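Local structure of gamma-glutamylcyclotransferase (Homo sapiens, 3CRY) at residues 18-23 with 122-127. The protein catalyses the release of 5-oxoproline from gamma-glutamyl dipeptides, as a homodimer, and may play a significant role in glutathione homeostasis. The protein carries 1 engineered substitution. Numbering follows the deposited sequence.
Sequences LYFAYG and CRSYLM
A single parallel beta bridge, Tyr-19 with Arg-123, joins the two outermost strands of the five-stranded sheet and closes it into a barrel; Tyr-19 to Gly-23, the end of the first strand and the turn after it, make up most of the inferred substrate-binding site. Arg-123 bonds through both its backbone N and its backbone O: N donates to Leu-18 O (2.9 Å), and O accepts from Phe-20 N in a nearly straight bond of 2.8 Å. Beyond the bridge the strands diverge at 39°, and side chains span the widening gap. Ser-124 OG, anti to its backbone N (chi1 -159°), donates to Phe-20 O at 2.8 Å. Further on, the Tyr-22 hydroxyl gives a 2.6 Å bond to Tyr-125 O, which lies in the plane of the Tyr-22 ring at its edge; the donor stands 31° from the carbonyl plane. A phenylalanine in place of Tyr-22 would probably leave Tyr-125 O without this donor and the turn less firmly tied to strand 122-126. Tyr-19 CE1 meets the edge of the Tyr-125 ring, 3.8 Å from Tyr-125 CE2, the two side chains crossing at about a right angle. Phe-20 CB packs on Cys-122 CB at 3.8 Å. Tyr-125 touches Gln-98, the engineered active-site position, and its hydroxyl bonds Asp-95 of helix 91-97, which also pairs with Arg-123. Strands 77-87 and 106-114 flank the pair, while Tyr-22 rests on strand 68-74.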
loop_
_atom_site.group_PDB
_atom_site.type_symbol
_atom_site.label_atom_id
_atom_site.label_comp_id
_atom_site.label_asym_id
_atom_site.label_seq_id
_atom_site.Cartn_x
_atom_site.Cartn_y
_atom_site.Cartn_z
ATOM N N LEU A 18 -4.594 -4.239 15.387
ATOM C CA LEU A 18 -3.164 -4.037 15.662
ATOM C C LEU A 18 -2.581 -3.109 14.604
ATOM O O LEU A 18 -2.896 -3.237 13.416
ATOM C CB LEU A 18 -2.429 -5.376 15.651
ATOM C CG LEU A 18 -2.912 -6.425 16.661
ATOM C CD1 LEU A 18 -2.157 -7.697 16.475
ATOM C CD2 LEU A 18 -2.758 -5.908 18.097
ATOM N N TYR A 19 -1.731 -2.183 15.048
ATOM C CA TYR A 19 -1.161 -1.128 14.200
ATOM C C TYR A 19 0.374 -1.207 14.296
ATOM O O TYR A 19 0.923 -1.161 15.384
ATOM C CB TYR A 19 -1.684 0.255 14.652
ATOM C CG TYR A 19 -0.831 1.419 14.159
ATOM C CD1 TYR A 19 -0.537 1.572 12.792
ATOM C CD2 TYR A 19 -0.334 2.372 15.042
ATOM C CE1 TYR A 19 0.273 2.630 12.335
ATOM C CE2 TYR A 19 0.451 3.444 14.591
ATOM C CZ TYR A 19 0.760 3.560 13.250
ATOM O OH TYR A 19 1.546 4.595 12.801
ATOM N N PHE A 20 1.049 -1.320 13.146
ATOM C CA PHE A 20 2.513 -1.423 13.106
ATOM C C PHE A 20 3.109 -0.050 12.787
ATOM O O PHE A 20 2.911 0.492 11.677
ATOM C CB PHE A 20 2.952 -2.473 12.056
ATOM C CG PHE A 20 4.452 -2.583 11.860
ATOM C CD1 PHE A 20 5.245 -3.252 12.809
ATOM C CD2 PHE A 20 5.072 -2.050 10.712
ATOM C CE1 PHE A 20 6.650 -3.366 12.642
ATOM C CE2 PHE A 20 6.463 -2.189 10.522
ATOM C CZ PHE A 20 7.250 -2.852 11.495
ATOM N N ALA A 21 3.775 0.520 13.791
ATOM C CA ALA A 21 4.458 1.824 13.651
ATOM C C ALA A 21 5.948 1.691 13.431
ATOM O O ALA A 21 6.595 0.927 14.125
ATOM C CB ALA A 21 4.206 2.688 14.880
ATOM N N TYR A 22 6.493 2.461 12.478
ATOM C CA TYR A 22 7.930 2.454 12.213
ATOM C C TYR A 22 8.607 3.846 12.210
ATOM O O TYR A 22 9.829 3.947 12.002
ATOM C CB TYR A 22 8.189 1.728 10.877
ATOM C CG TYR A 22 7.447 2.324 9.707
ATOM C CD1 TYR A 22 7.955 3.465 9.034
ATOM C CD2 TYR A 22 6.236 1.776 9.272
ATOM C CE1 TYR A 22 7.266 4.042 7.979
ATOM C CE2 TYR A 22 5.533 2.343 8.175
ATOM C CZ TYR A 22 6.057 3.473 7.553
ATOM O OH TYR A 22 5.391 4.041 6.495
ATOM N N GLY A 23 7.808 4.901 12.401
ATOM C CA GLY A 23 8.279 6.295 12.365
ATOM C C GLY A 23 8.085 6.960 13.721
ATOM O O GLY A 23 8.420 6.352 14.748
ATOM N N CYS A 122 -1.079 -6.876 10.818
ATOM C CA CYS A 122 -1.213 -5.484 11.265
ATOM C C CYS A 122 -1.672 -4.504 10.186
ATOM O O CYS A 122 -1.359 -4.679 9.015
ATOM C CB CYS A 122 0.141 -4.958 11.760
ATOM S SG CYS A 122 0.805 -5.806 13.196
ATOM N N ARG A 123 -2.377 -3.462 10.611
ATOM C CA ARG A 123 -2.583 -2.271 9.771
ATOM C C ARG A 123 -1.311 -1.408 9.825
ATOM O O ARG A 123 -0.671 -1.291 10.874
ATOM C CB ARG A 123 -3.783 -1.482 10.301
ATOM C CG ARG A 123 -4.288 -0.307 9.421
ATOM C CD ARG A 123 -5.451 0.400 10.127
ATOM N NE ARG A 123 -6.217 1.314 9.258
ATOM C CZ ARG A 123 -7.189 0.917 8.422
ATOM N NH1 ARG A 123 -7.506 -0.370 8.304
ATOM N NH2 ARG A 123 -7.842 1.810 7.680
ATOM N N SER A 124 -0.927 -0.841 8.684
ATOM C CA SER A 124 0.142 0.161 8.634
ATOM C C SER A 124 -0.141 1.121 7.483
ATOM O O SER A 124 -1.276 1.144 6.956
ATOM C CB SER A 124 1.533 -0.514 8.496
ATOM O OG SER A 124 2.568 0.381 8.920
ATOM N N TYR A 125 0.875 1.907 7.104
ATOM C CA TYR A 125 0.773 2.991 6.114
ATOM C C TYR A 125 2.082 3.109 5.389
ATOM O O TYR A 125 3.139 2.908 5.992
ATOM C CB TYR A 125 0.495 4.340 6.798
ATOM C CG TYR A 125 -0.810 4.335 7.566
ATOM C CD1 TYR A 125 -2.003 4.704 6.937
ATOM C CD2 TYR A 125 -0.852 3.920 8.903
ATOM C CE1 TYR A 125 -3.217 4.682 7.633
ATOM C CE2 TYR A 125 -2.062 3.893 9.605
ATOM C CZ TYR A 125 -3.231 4.273 8.954
ATOM O OH TYR A 125 -4.409 4.239 9.646
ATOM N N LEU A 126 2.009 3.429 4.093
ATOM C CA LEU A 126 3.212 3.856 3.370
ATOM C C LEU A 126 2.891 4.859 2.259
ATOM O O LEU A 126 1.722 4.999 1.856
ATOM C CB LEU A 126 3.997 2.635 2.863
ATOM C CG LEU A 126 3.257 1.681 1.896
ATOM C CD1 LEU A 126 3.035 2.270 0.508
ATOM C CD2 LEU A 126 4.045 0.356 1.804
ATOM N N MET A 127 3.911 5.585 1.788
ATOM C CA MET A 127 3.713 6.584 0.723
ATOM C C MET A 127 3.744 5.891 -0.641
ATOM O O MET A 127 4.546 4.972 -0.844
ATOM C CB MET A 127 4.843 7.608 0.758
ATOM C CG MET A 127 4.908 8.408 2.019
ATOM S SD MET A 127 6.368 9.509 1.945
ATOM C CE MET A 127 6.275 10.164 3.599
#